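Local structure of uncharacterized hypothetical protein (Bacteroides uniformis, 4EIU) at residues A[13-18]-A[22-27]; A[53-56]-A[60-63]; A[166-171]-A[175-180]; A[224-229]-A[234-239]. The protein is of unknown function but belongs to the DUF3823 family, whose N-terminal domain is placed in the transthyretin clan. One frame throughout, in Å; residues are numbered along the deposited sequence.

How the interactions relate
Interactions 1 and 2 both reach the sheet that pairs strand 10-18 with strand 60-63, and they touch, Gly14 O lying 2.9 Å from Phe61 N. Interactions 3 and 4 start from neighbouring strands of another sheet, 162-170 and 216-225, and meet where Tyr177 and Gln166 pack on Trp238. Interaction 3 is the buried one of the four; the others each run from a buried side to an exposed one. Chemistry follows place: backbone bonds and a salt bridge in interaction 1, aromatic and sulfur packing in interaction 2, a phenylalanine under a loop in interaction 3, and arginines bonded to carbonyl oxygens in interaction 4.

Interaction 1: A[13-18]-A[22-27]; sequences WGEVVD and GKRVLT
Val16 and Val25 meet on the buried side of this contact, CG1 of Val16 lying 4.1 Å from CB of Val25, and Val111 of strand 104-111 touches both. Short, branched valines suit such a place, since they fill space close to the backbone. CG2 of Val25, set anti to its own carbonyl carbon, comes within 3.8 Å of Asp18 N and so also packs on the strand's main chain. Here the backbones are drawn tightly together. Val17 and Arg24 form a single antiparallel bridge, a non-hydrogen-bonded pair flanked by bonds from Val25 N to Val16 O and from Asp18 N to Lys23 O. Beyond them Gly22 N donates to Asp18 O at 2.7 Å. Gly22 adopts positive phi (82°), where a side chain would crowd the preceding carbonyl, so glycine fits the turn. The Asp18 carboxylate faces back into that turn, bonded to Ala20 N and Thr21 OG1.

The other side is looser and more exposed. Arg24 starts away from the strand, but a bend at chi2 (-80°) brings its guanidinium back to Glu15. In a salt bridge, NE of Arg24 gives Glu15 OE1 a nearly straight bond of 3.0 Å, in the guanidinium plane and on the oxygen's anti lone pair; NH2 adds a weak second one. The two side chains cross at about a right angle, with their flat groups 68° apart. Lys23 leads its amine away from the strand, as a charged residue at an exposed turn can. The chain thus turns back on the end of strand 10-18, in an N-terminal domain of the transthyretin clan.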
loop_
_atom_site.group_PDB
_atom_site.type_symbol
_atom_site.label_atom_id
_atom_site.label_comp_id
_atom_site.label_asym_id
_atom_site.label_seq_id
_atom_site.Cartn_x
_atom_site.Cartn_y
_atom_site.Cartn_z
ATOM N N TRP A 13 8.755 9.629 13.687
ATOM C CA TRP A 13 9.020 8.362 13.048
ATOM C C TRP A 13 7.818 7.495 13.268
ATOM O O TRP A 13 7.205 7.501 14.338
ATOM C CB TRP A 13 10.276 7.723 13.597
ATOM C CG TRP A 13 10.570 6.360 13.013
ATOM C CD1 TRP A 13 11.419 6.062 11.955
ATOM C CD2 TRP A 13 10.017 5.062 13.425
ATOM N NE1 TRP A 13 11.391 4.736 11.673
ATOM C CE2 TRP A 13 10.610 4.072 12.543
ATOM C CE3 TRP A 13 9.135 4.635 14.433
ATOM C CZ2 TRP A 13 10.319 2.715 12.653
ATOM C CZ3 TRP A 13 8.861 3.275 14.529
ATOM C CH2 TRP A 13 9.449 2.338 13.666
ATOM N N GLY A 14 7.431 6.756 12.247
ATOM C CA GLY A 14 6.280 5.912 12.372
ATOM C C GLY A 14 6.426 4.630 11.619
ATOM O O GLY A 14 7.211 4.536 10.656
ATOM N N GLU A 15 5.678 3.627 12.061
ATOM C CA GLU A 15 5.546 2.383 11.272
ATOM C C GLU A 15 4.092 1.989 11.110
ATOM O O GLU A 15 3.228 2.332 11.955
ATOM C CB GLU A 15 6.343 1.217 11.869
ATOM C CG GLU A 15 5.974 0.965 13.306
ATOM C CD GLU A 15 6.704 -0.198 13.962
ATOM O OE1 GLU A 15 7.139 -1.147 13.289
ATOM O OE2 GLU A 15 6.786 -0.155 15.190
ATOM N N VAL A 16 3.831 1.285 10.002
ATOM C CA VAL A 16 2.480 0.841 9.634
ATOM C C VAL A 16 2.482 -0.675 9.583
ATOM O O VAL A 16 3.249 -1.270 8.831
ATOM C CB VAL A 16 1.996 1.481 8.311
ATOM C CG1 VAL A 16 0.543 0.999 7.942
ATOM C CG2 VAL A 16 2.092 3.001 8.396
ATOM N N VAL A 17 1.697 -1.297 10.480
ATOM C CA VAL A 17 1.691 -2.712 10.636
ATOM C C VAL A 17 0.244 -3.263 10.562
ATOM O O VAL A 17 -0.732 -2.581 10.830
ATOM C CB VAL A 17 2.376 -3.195 11.941
ATOM C CG1 VAL A 17 3.825 -2.681 12.043
ATOM C CG2 VAL A 17 1.566 -2.792 13.173
ATOM N N ASP A 18 0.161 -4.515 10.177
ATOM C CA ASP A 18 -1.109 -5.205 10.075
ATOM C C ASP A 18 -1.555 -5.585 11.505
ATOM O O ASP A 18 -0.886 -6.323 12.195
ATOM C CB ASP A 18 -0.875 -6.436 9.215
ATOM C CG ASP A 18 -2.106 -7.324 9.073
ATOM O OD1 ASP A 18 -3.183 -6.964 9.569
ATOM O OD2 ASP A 18 -1.961 -8.426 8.489
ATOM N N GLY A 22 0.899 -8.259 12.878
ATOM C CA GLY A 22 2.049 -7.477 13.300
ATOM C C GLY A 22 3.051 -7.204 12.164
ATOM O O GLY A 22 4.062 -6.571 12.387
ATOM N N LYS A 23 2.801 -7.707 10.962
ATOM C CA LYS A 23 3.741 -7.573 9.863
ATOM C C LYS A 23 3.633 -6.171 9.288
ATOM O O LYS A 23 2.558 -5.589 9.248
ATOM C CB LYS A 23 3.458 -8.605 8.755
ATOM C CG LYS A 23 3.790 -10.033 9.141
ATOM C CD LYS A 23 3.448 -11.043 8.047
ATOM C CE LYS A 23 4.287 -12.301 8.227
ATOM N NZ LYS A 23 3.937 -13.390 7.275
ATOM N N ARG A 24 4.762 -5.645 8.815
ATOM C CA ARG A 24 4.777 -4.385 8.097
ATOM C C ARG A 24 3.894 -4.427 6.873
ATOM O O ARG A 24 3.807 -5.452 6.197
ATOM C CB ARG A 24 6.196 -4.022 7.703
ATOM C CG ARG A 24 7.129 -3.780 8.868
ATOM C CD ARG A 24 6.932 -2.357 9.435
ATOM N NE ARG A 24 7.872 -1.993 10.532
ATOM C CZ ARG A 24 9.174 -1.865 10.383
ATOM N NH1 ARG A 24 9.738 -2.074 9.200
ATOM N NH2 ARG A 24 9.919 -1.496 11.409
ATOM N N VAL A 25 3.214 -3.312 6.621
ATOM C CA VAL A 25 2.449 -3.105 5.418
ATOM C C VAL A 25 3.392 -2.443 4.392
ATOM O O VAL A 25 3.705 -1.231 4.458
ATOM C CB VAL A 25 1.190 -2.279 5.638
ATOM C CG1 VAL A 25 0.408 -2.151 4.335
ATOM C CG2 VAL A 25 0.298 -2.901 6.747
ATOM N N LEU A 26 3.830 -3.255 3.447
ATOM C CA LEU A 26 4.845 -2.822 2.486
ATOM C C LEU A 26 4.153 -2.030 1.403
ATOM O O LEU A 26 2.966 -2.261 1.084
ATOM C CB LEU A 26 5.602 -4.025 1.909
ATOM C CG LEU A 26 6.290 -4.992 2.873
ATOM C CD1 LEU A 26 6.927 -6.180 2.116
ATOM C CD2 LEU A 26 7.367 -4.341 3.723
ATOM N N THR A 27 4.896 -1.094 0.828
ATOM C CA THR A 27 4.339 -0.102 -0.064
ATOM C C THR A 27 5.428 0.430 -1.036
ATOM O O THR A 27 6.457 -0.200 -1.223
ATOM C CB THR A 27 3.619 1.019 0.719
ATOM O OG1 THR A 27 2.788 1.801 -0.160
ATOM C CG2 THR A 27 4.602 1.891 1.550
#

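Interaction 2: A[53-56]-A[60-63]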
loop_
_atom_site.group_PDB
_atom_site.type_symbol
_atom_site.label_atom_id
_atom_site.label_comp_id
_atom_site.label_asym_id
_atom_site.label_seq_id
_atom_site.Cartn_x
_atom_site.Cartn_y
_atom_site.Cartn_z
ATOM N N PHE A 53 3.228 13.496 2.916
ATOM C CA PHE A 53 4.456 12.772 2.549
ATOM C C PHE A 53 4.193 11.305 2.623
ATOM O O PHE A 53 3.100 10.907 3.052
ATOM C CB PHE A 53 5.685 13.233 3.348
ATOM C CG PHE A 53 5.608 12.986 4.822
ATOM C CD1 PHE A 53 5.084 13.956 5.669
ATOM C CD2 PHE A 53 6.110 11.828 5.380
ATOM C CE1 PHE A 53 5.019 13.745 7.040
ATOM C CE2 PHE A 53 5.995 11.598 6.744
ATOM C CZ PHE A 53 5.462 12.565 7.582
ATOM N N TYR A 54 5.145 10.504 2.142
ATOM C CA TYR A 54 4.914 9.076 1.911
ATOM C C TYR A 54 5.921 8.178 2.646
ATOM O O TYR A 54 7.115 8.533 2.816
ATOM C CB TYR A 54 4.854 8.805 0.402
ATOM C CG TYR A 54 3.678 9.487 -0.195
ATOM C CD1 TYR A 54 3.760 10.809 -0.625
ATOM C CD2 TYR A 54 2.447 8.844 -0.291
ATOM C CE1 TYR A 54 2.649 11.463 -1.108
ATOM C CE2 TYR A 54 1.334 9.508 -0.780
ATOM C CZ TYR A 54 1.449 10.819 -1.191
ATOM O OH TYR A 54 0.333 11.467 -1.645
ATOM N N CYS A 55 5.406 7.056 3.149
ATOM C CA CYS A 55 6.217 5.974 3.692
ATOM C C CYS A 55 7.244 5.452 2.665
ATOM O O CYS A 55 7.010 5.443 1.462
ATOM C CB CYS A 55 5.392 4.790 4.127
ATOM S SG CYS A 55 4.299 5.136 5.523
HETATM N N MSE A 56 8.338 4.967 3.200
HETATM C CA MSE A 56 9.278 4.123 2.471
HETATM C C MSE A 56 8.659 2.786 2.229
HETATM O O MSE A 56 7.651 2.392 2.859
HETATM C CB MSE A 56 10.621 4.034 3.239
HETATM C CG MSE A 56 11.337 5.414 3.345
HETATM SE SE MSE A 56 12.966 5.241 4.364
HETATM C CE MSE A 56 12.055 5.373 6.028
ATOM N N THR A 60 7.545 2.153 6.830
ATOM C CA THR A 60 7.915 3.151 7.859
ATOM C C THR A 60 7.959 4.556 7.240
ATOM O O THR A 60 8.029 4.678 6.014
ATOM C CB THR A 60 9.253 2.848 8.528
ATOM O OG1 THR A 60 10.352 2.981 7.585
ATOM C CG2 THR A 60 9.264 1.415 9.181
ATOM N N PHE A 61 7.970 5.600 8.080
ATOM C CA PHE A 61 8.090 6.978 7.602
ATOM C C PHE A 61 8.844 7.781 8.612
ATOM O O PHE A 61 8.902 7.421 9.783
ATOM C CB PHE A 61 6.733 7.633 7.312
ATOM C CG PHE A 61 5.821 7.832 8.523
ATOM C CD1 PHE A 61 5.895 9.003 9.302
ATOM C CD2 PHE A 61 4.820 6.927 8.806
ATOM C CE1 PHE A 61 5.038 9.184 10.410
ATOM C CE2 PHE A 61 3.956 7.108 9.898
ATOM C CZ PHE A 61 4.058 8.245 10.695
ATOM N N GLN A 62 9.435 8.869 8.163
ATOM C CA GLN A 62 10.069 9.810 9.081
ATOM C C GLN A 62 10.097 11.198 8.454
ATOM O O GLN A 62 10.422 11.346 7.274
ATOM C CB GLN A 62 11.466 9.351 9.437
ATOM C CG GLN A 62 12.281 10.320 10.309
ATOM C CD GLN A 62 13.652 9.801 10.603
ATOM O OE1 GLN A 62 13.830 9.060 11.569
ATOM N NE2 GLN A 62 14.654 10.217 9.809
ATOM N N ASN A 63 9.804 12.202 9.263
ATOM C CA ASN A 63 10.068 13.578 8.903
ATOM C C ASN A 63 10.715 14.309 10.071
ATOM O O ASN A 63 10.199 14.239 11.193
ATOM C CB ASN A 63 8.768 14.265 8.463
ATOM C CG ASN A 63 9.013 15.623 7.849
ATOM O OD1 ASN A 63 9.392 16.547 8.544
ATOM N ND2 ASN A 63 8.815 15.745 6.530
#
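The backbones of 53-56 and 60-63 run roughly antiparallel, 139° apart end to end, and approach most closely where Cys55 faces Phe61; Met56 N donates to Thr60 O at 2.8 Å, close to the C=O axis. Away from this bond the main chains diverge, and side chains bridge the gap. Phe53 places CG between its backbone N and carbonyl carbon (chi1 64°), which sends the ring across to the other segment. Its CE2 edge meets CD1 of Phe61 at 3.6 Å, the planes being inclined at 63°. Over one face of the same ring sits CB of Asn63, 4.2 Å from the centroid in a CH-pi contact. The amide nitrogen ND2 follows CB over that face, toward the ring's rim, while OD1 accepts from Lys65 N.

Phe61 is buried, as its wholly apolar ring suits, and Cys55 SG comes obliquely beside it, 3.8 Å from CD2. Small and polarisable, the cysteine sulfur fits between the ring and the backbone of Thr60. Met56, present as selenomethionine, lies on the exposed side, its flexible chain bending at chi3 to lay CE 3.3 Å from Thr60 OG1, a hydroxyl that is hydrogen-bonded to Asp58. With Phe53 and Phe61 both packing on Val36, this turn is an aromatic-lined connection between two sheets, one pairing strand 53-54 with 35-40 and the other pairing 60-63 with 10-18.

Interaction 3: A[166-171]-A[175-180]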
loop_
_atom_site.group_PDB
_atom_site.type_symbol
_atom_site.label_atom_id
_atom_site.label_comp_id
_atom_site.label_asym_id
_atom_site.label_seq_id
_atom_site.Cartn_x
_atom_site.Cartn_y
_atom_site.Cartn_z
ATOM N N GLN A 166 0.212 -7.214 -10.474
ATOM C CA GLN A 166 1.324 -6.605 -11.212
ATOM C C GLN A 166 2.572 -7.371 -10.879
ATOM O O GLN A 166 2.741 -7.791 -9.726
ATOM C CB GLN A 166 1.525 -5.147 -10.784
ATOM C CG GLN A 166 0.285 -4.279 -10.927
ATOM C CD GLN A 166 -0.142 -4.132 -12.361
ATOM O OE1 GLN A 166 0.697 -3.893 -13.236
ATOM N NE2 GLN A 166 -1.450 -4.265 -12.623
ATOM N N PHE A 167 3.436 -7.535 -11.886
ATOM C CA PHE A 167 4.777 -8.044 -11.718
ATOM C C PHE A 167 5.711 -6.917 -12.161
ATOM O O PHE A 167 5.957 -6.722 -13.349
ATOM C CB PHE A 167 4.922 -9.319 -12.540
ATOM C CG PHE A 167 6.212 -10.052 -12.355
ATOM C CD1 PHE A 167 6.698 -10.356 -11.101
ATOM C CD2 PHE A 167 6.913 -10.514 -13.467
ATOM C CE1 PHE A 167 7.868 -11.078 -10.953
ATOM C CE2 PHE A 167 8.080 -11.230 -13.321
ATOM C CZ PHE A 167 8.567 -11.502 -12.060
ATOM N N PHE A 168 6.139 -6.113 -11.182
ATOM C CA PHE A 168 7.000 -4.976 -11.428
ATOM C C PHE A 168 8.435 -5.474 -11.553
ATOM O O PHE A 168 8.901 -6.283 -10.753
ATOM C CB PHE A 168 6.901 -3.937 -10.311
ATOM C CG PHE A 168 5.563 -3.241 -10.227
ATOM C CD1 PHE A 168 5.081 -2.487 -11.292
ATOM C CD2 PHE A 168 4.809 -3.291 -9.056
ATOM C CE1 PHE A 168 3.858 -1.822 -11.198
ATOM C CE2 PHE A 168 3.583 -2.638 -8.957
ATOM C CZ PHE A 168 3.115 -1.888 -10.017
ATOM N N VAL A 169 9.121 -5.003 -12.587
ATOM C CA VAL A 169 10.529 -5.327 -12.796
ATOM C C VAL A 169 11.292 -4.021 -12.969
ATOM O O VAL A 169 10.843 -3.117 -13.685
ATOM C CB VAL A 169 10.687 -6.246 -14.023
ATOM C CG1 VAL A 169 12.153 -6.519 -14.329
ATOM C CG2 VAL A 169 9.930 -7.549 -13.795
ATOM N N SER A 170 12.430 -3.910 -12.293
ATOM C CA SER A 170 13.254 -2.712 -12.370
ATOM C C SER A 170 14.729 -3.053 -12.124
ATOM O O SER A 170 15.052 -3.999 -11.392
ATOM C CB SER A 170 12.773 -1.705 -11.328
ATOM O OG SER A 170 13.412 -0.449 -11.443
ATOM N N TYR A 171 15.626 -2.283 -12.738
ATOM C CA TYR A 171 17.035 -2.332 -12.352
ATOM C C TYR A 171 17.218 -1.859 -10.900
ATOM O O TYR A 171 18.177 -2.265 -10.229
ATOM C CB TYR A 171 17.902 -1.483 -13.290
ATOM C CG TYR A 171 18.199 -2.102 -14.636
ATOM C CD1 TYR A 171 18.734 -3.387 -14.731
ATOM C CD2 TYR A 171 18.010 -1.383 -15.826
ATOM C CE1 TYR A 171 19.059 -3.948 -15.967
ATOM C CE2 TYR A 171 18.328 -1.940 -17.068
ATOM C CZ TYR A 171 18.852 -3.224 -17.132
ATOM O OH TYR A 171 19.180 -3.808 -18.353
ATOM N N VAL A 175 12.202 -1.199 -6.623
ATOM C CA VAL A 175 11.159 -1.732 -7.519
ATOM C C VAL A 175 9.749 -1.619 -6.896
ATOM O O VAL A 175 9.505 -1.993 -5.738
ATOM C CB VAL A 175 11.459 -3.198 -7.942
ATOM C CG1 VAL A 175 11.679 -4.105 -6.731
ATOM C CG2 VAL A 175 10.367 -3.750 -8.863
ATOM N N GLY A 176 8.854 -1.063 -7.702
ATOM C CA GLY A 176 7.447 -0.929 -7.393
ATOM C C GLY A 176 6.851 -0.079 -8.486
ATOM O O GLY A 176 7.486 0.143 -9.528
ATOM N N TYR A 177 5.645 0.427 -8.263
ATOM C CA TYR A 177 5.025 1.229 -9.311
ATOM C C TYR A 177 5.899 2.395 -9.783
ATOM O O TYR A 177 6.094 2.572 -10.976
ATOM C CB TYR A 177 3.699 1.761 -8.839
ATOM C CG TYR A 177 2.986 2.517 -9.891
ATOM C CD1 TYR A 177 2.523 1.865 -11.046
ATOM C CD2 TYR A 177 2.774 3.886 -9.764
ATOM C CE1 TYR A 177 1.835 2.561 -12.020
ATOM C CE2 TYR A 177 2.111 4.597 -10.757
ATOM C CZ TYR A 177 1.625 3.910 -11.862
ATOM O OH TYR A 177 0.952 4.592 -12.807
ATOM N N ARG A 178 6.414 3.195 -8.856
ATOM C CA ARG A 178 7.150 4.387 -9.252
ATOM C C ARG A 178 8.399 4.060 -10.112
ATOM O O ARG A 178 8.665 4.730 -11.123
ATOM C CB ARG A 178 7.497 5.205 -8.010
ATOM C CG ARG A 178 8.078 6.571 -8.311
ATOM C CD ARG A 178 8.292 7.374 -7.037
ATOM N NE ARG A 178 9.171 8.513 -7.302
ATOM C CZ ARG A 178 9.617 9.374 -6.381
ATOM N NH1 ARG A 178 9.286 9.260 -5.089
ATOM N NH2 ARG A 178 10.412 10.368 -6.756
ATOM N N ALA A 179 9.122 3.009 -9.739
ATOM C CA ALA A 179 10.377 2.639 -10.363
ATOM C C ALA A 179 10.207 1.556 -11.442
ATOM O O ALA A 179 11.181 1.022 -11.939
ATOM C CB ALA A 179 11.380 2.194 -9.286
ATOM N N ARG A 180 8.974 1.261 -11.840
ATOM C CA ARG A 180 8.726 0.160 -12.726
ATOM C C ARG A 180 9.507 0.409 -14.012
ATOM O O ARG A 180 9.621 1.555 -14.436
ATOM C CB ARG A 180 7.247 0.036 -13.047
ATOM C CG ARG A 180 6.636 1.225 -13.791
ATOM C CD ARG A 180 5.119 1.155 -13.804
ATOM N NE ARG A 180 4.526 2.235 -14.585
ATOM C CZ ARG A 180 4.445 3.514 -14.210
ATOM N NH1 ARG A 180 4.919 3.943 -13.040
ATOM N NH2 ARG A 180 3.872 4.393 -15.029
#
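Phe168 projects from strand 162-170 against the loop 175-180, which follows that strand of a four-stranded antiparallel sheet and closes in a type I beta turn from Tyr177 to Arg180. Its atoms can be followed outward. CB meets CG2 of Val175 at 3.8 Å; this methyl stands anti to the Val175 backbone N and also rests on the strand carbonyl. CG and CD2 next lie against the carbonyl carbon of Gly176. CD1 touches CB of Arg180 at 3.8 Å, while CE1 runs into the edge of the Tyr177 ring at CD1. CE2 lies against Tyr177 N. The tip, CZ, reaches CA of Tyr177 at 3.7 Å. One face of the phenyl ring is therefore laid on main chain, with Tyr177 N above its centre, and Gln166 CB packs on the opposite face. A flat apolar ring is well suited to this, because its face can lie flat on the Gly176-Tyr177 peptide.

The loop's main chain is also held by polar bonds. Val175 O accepts a bond from Arg220, and Tyr177 N gives one to Tyr240 OH. The extended Arg180 chain is set by chi1 (63°) so that it runs across Tyr177: its NH1 lies above the centre of the phenol ring and donates to Tyr177 O at 2.7 Å. The turn's own Arg180 N reaches that oxygen from the other face of the carbonyl, while NE pairs with Glu182. At the strand's end a small serine can approach closely, and the hydroxyl OG of Ser170 donates to Ala179 O across 2.7 Å.

Interaction 4: A[224-229]-A[234-239]; sequences RINYDT and GTRRWN
Arg224 lies between Trp238 and Arg236, its guanidinium covered on one face by the indole and on the opposite face by the second guanidinium. The extended chain passes over the Trp238 ring: CD stands 3.7 Å from the centroid of the five-membered ring, and the charged group continues over CZ2, with its plane 26° from the indole. At the guanidinium edge NH1 donates in plane to a lone pair of Arg236 O at 2.9 Å. Arg236 crosses Arg224 at about a right angle, the guanidinium planes 35° apart, and bends at chi3 so that NH1 reaches Ile225 O at 3.0 Å from above that carbonyl's plane; Thr163 also accepts from NH1.

Arg237 grips Thr229 side-on, NE and NH2 both 2.9 Å from its O and on the same face of the carbonyl, while NH1 is held by the carbonyls of Gly33 and Ser31. Gly234 has positive phi (85°), where a CB would jam against the preceding carbonyl, and Asp228 supplies OD2 to its N-H. A water links Tyr227 O and Thr229 OG1, also bonded to Gly77 O, to Arg237 N.

NH2 of Arg224 and NH2 of Arg236 are 3.5 Å apart but share an accepting water, weakly bound by Arg224, and Asp164 salt-bridges Arg224 NE. This carboxylate, the carbonyl dipoles and the indole probably offset the like charges, letting long arginines close the connection between neighbouring antiparallel strands 216-225 and 239-247.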
loop_
_atom_site.group_PDB
_atom_site.type_symbol
_atom_site.label_atom_id
_atom_site.label_comp_id
_atom_site.label_asym_id
_atom_site.label_seq_id
_atom_site.Cartn_x
_atom_site.Cartn_y
_atom_site.Cartn_z
ATOM N N ARG A 224 -4.408 -5.311 -6.071
ATOM C CA ARG A 224 -5.323 -4.354 -5.480
ATOM C C ARG A 224 -6.768 -4.740 -5.716
ATOM O O ARG A 224 -7.073 -5.620 -6.543
ATOM C CB ARG A 224 -5.039 -2.972 -6.029
ATOM C CG ARG A 224 -5.251 -2.847 -7.525
ATOM C CD ARG A 224 -5.048 -1.430 -7.975
ATOM N NE ARG A 224 -5.034 -1.356 -9.426
ATOM C CZ ARG A 224 -4.908 -0.239 -10.123
ATOM N NH1 ARG A 224 -4.743 0.922 -9.522
ATOM N NH2 ARG A 224 -4.918 -0.297 -11.452
ATOM N N ILE A 225 -7.636 -4.076 -4.973
ATOM C CA ILE A 225 -9.069 -4.233 -5.067
ATOM C C ILE A 225 -9.716 -3.036 -5.749
ATOM O O ILE A 225 -9.066 -2.032 -5.987
ATOM C CB ILE A 225 -9.739 -4.531 -3.685
ATOM C CG1 ILE A 225 -9.560 -3.386 -2.678
ATOM C CG2 ILE A 225 -9.175 -5.824 -3.129
ATOM C CD1 ILE A 225 -10.506 -3.429 -1.458
ATOM N N ASN A 226 -11.015 -3.155 -6.038
ATOM C CA ASN A 226 -11.812 -2.111 -6.696
ATOM C C ASN A 226 -12.299 -1.031 -5.705
ATOM O O ASN A 226 -13.494 -0.778 -5.547
ATOM C CB ASN A 226 -12.974 -2.803 -7.434
ATOM C CG ASN A 226 -13.826 -1.842 -8.253
ATOM O OD1 ASN A 226 -13.317 -0.855 -8.744
ATOM N ND2 ASN A 226 -15.142 -2.120 -8.374
ATOM N N TYR A 227 -11.358 -0.378 -5.018
ATOM C CA TYR A 227 -11.679 0.535 -3.947
ATOM C C TYR A 227 -10.559 1.561 -3.756
ATOM O O TYR A 227 -9.397 1.197 -3.625
ATOM C CB TYR A 227 -11.862 -0.241 -2.625
ATOM C CG TYR A 227 -12.551 0.576 -1.555
ATOM C CD1 TYR A 227 -13.901 0.860 -1.618
ATOM C CD2 TYR A 227 -11.823 1.108 -0.463
ATOM C CE1 TYR A 227 -14.536 1.640 -0.625
ATOM C CE2 TYR A 227 -12.438 1.872 0.498
ATOM C CZ TYR A 227 -13.783 2.133 0.424
ATOM O OH TYR A 227 -14.356 2.895 1.379
ATOM N N ASP A 228 -10.952 2.816 -3.776
ATOM C CA ASP A 228 -10.024 3.923 -3.699
ATOM C C ASP A 228 -9.861 4.481 -2.321
ATOM O O ASP A 228 -10.819 4.525 -1.527
ATOM C CB ASP A 228 -10.374 5.033 -4.723
ATOM C CG ASP A 228 -11.777 5.616 -4.561
ATOM O OD1 ASP A 228 -12.655 4.988 -3.955
ATOM O OD2 ASP A 228 -12.010 6.740 -5.039
ATOM N N THR A 229 -8.634 4.930 -2.046
ATOM C CA THR A 229 -8.278 5.527 -0.760
ATOM C C THR A 229 -7.405 6.750 -1.069
ATOM O O THR A 229 -6.499 6.678 -1.924
ATOM C CB THR A 229 -7.577 4.511 0.210
ATOM O OG1 THR A 229 -6.420 3.919 -0.399
ATOM C CG2 THR A 229 -8.536 3.384 0.630
ATOM N N GLY A 234 -10.224 8.287 -6.475
ATOM C CA GLY A 234 -9.911 7.561 -7.700
ATOM C C GLY A 234 -8.646 6.702 -7.584
ATOM O O GLY A 234 -8.447 5.873 -8.446
ATOM N N THR A 235 -7.805 6.854 -6.538
ATOM C CA THR A 235 -6.586 6.079 -6.407
ATOM C C THR A 235 -6.817 4.754 -5.749
ATOM O O THR A 235 -7.087 4.694 -4.563
ATOM C CB THR A 235 -5.501 6.844 -5.609
ATOM O OG1 THR A 235 -5.426 8.171 -6.108
ATOM C CG2 THR A 235 -4.142 6.166 -5.747
ATOM N N ARG A 236 -6.677 3.675 -6.518
ATOM C CA ARG A 236 -6.800 2.338 -5.965
ATOM C C ARG A 236 -5.401 1.790 -5.720
ATOM O O ARG A 236 -4.656 1.514 -6.646
ATOM C CB ARG A 236 -7.621 1.443 -6.889
ATOM C CG ARG A 236 -8.990 2.030 -7.202
ATOM C CD ARG A 236 -9.889 1.069 -7.976
ATOM N NE ARG A 236 -9.384 0.762 -9.330
ATOM C CZ ARG A 236 -8.761 -0.371 -9.695
ATOM N NH1 ARG A 236 -8.499 -1.376 -8.855
ATOM N NH2 ARG A 236 -8.361 -0.495 -10.936
ATOM N N ARG A 237 -5.050 1.669 -4.445
ATOM C CA ARG A 237 -3.666 1.439 -4.035
ATOM C C ARG A 237 -3.367 -0.058 -3.918
ATOM O O ARG A 237 -4.187 -0.827 -3.412
ATOM C CB ARG A 237 -3.389 2.107 -2.714
ATOM C CG ARG A 237 -3.686 3.609 -2.697
ATOM C CD ARG A 237 -3.315 4.319 -1.369
ATOM N NE ARG A 237 -3.820 5.663 -1.541
ATOM C CZ ARG A 237 -3.141 6.727 -1.853
ATOM N NH1 ARG A 237 -1.794 6.729 -1.844
ATOM N NH2 ARG A 237 -3.840 7.816 -2.152
ATOM N N TRP A 238 -2.206 -0.451 -4.436
ATOM C CA TRP A 238 -1.681 -1.817 -4.280
ATOM C C TRP A 238 -1.163 -2.164 -2.928
ATOM O O TRP A 238 -0.449 -1.378 -2.250
ATOM C CB TRP A 238 -0.575 -2.085 -5.309
ATOM C CG TRP A 238 -1.030 -2.138 -6.739
ATOM C CD1 TRP A 238 -1.783 -3.124 -7.372
ATOM C CD2 TRP A 238 -0.778 -1.143 -7.776
ATOM N NE1 TRP A 238 -1.972 -2.824 -8.687
ATOM C CE2 TRP A 238 -1.389 -1.661 -8.996
ATOM C CE3 TRP A 238 -0.050 0.048 -7.832
ATOM C CZ2 TRP A 238 -1.336 -0.971 -10.185
ATOM C CZ3 TRP A 238 -0.013 0.743 -9.044
ATOM C CH2 TRP A 238 -0.646 0.250 -10.180
ATOM N N ASN A 239 -1.444 -3.414 -2.556
ATOM C CA ASN A 239 -0.610 -4.145 -1.598
ATOM C C ASN A 239 0.532 -4.860 -2.313
ATOM O O ASN A 239 0.404 -5.237 -3.475
ATOM C CB ASN A 239 -1.425 -5.131 -0.772
ATOM C CG ASN A 239 -2.422 -4.417 0.135
ATOM O OD1 ASN A 239 -3.615 -4.448 -0.135
ATOM N ND2 ASN A 239 -1.932 -3.760 1.175
HETATM O O HOH W 1 -6.991 -2.713 -12.346
HETATM O O HOH W 2 -7.064 -1.170 -3.845
HETATM O O HOH W 3 -7.005 1.918 -2.369
#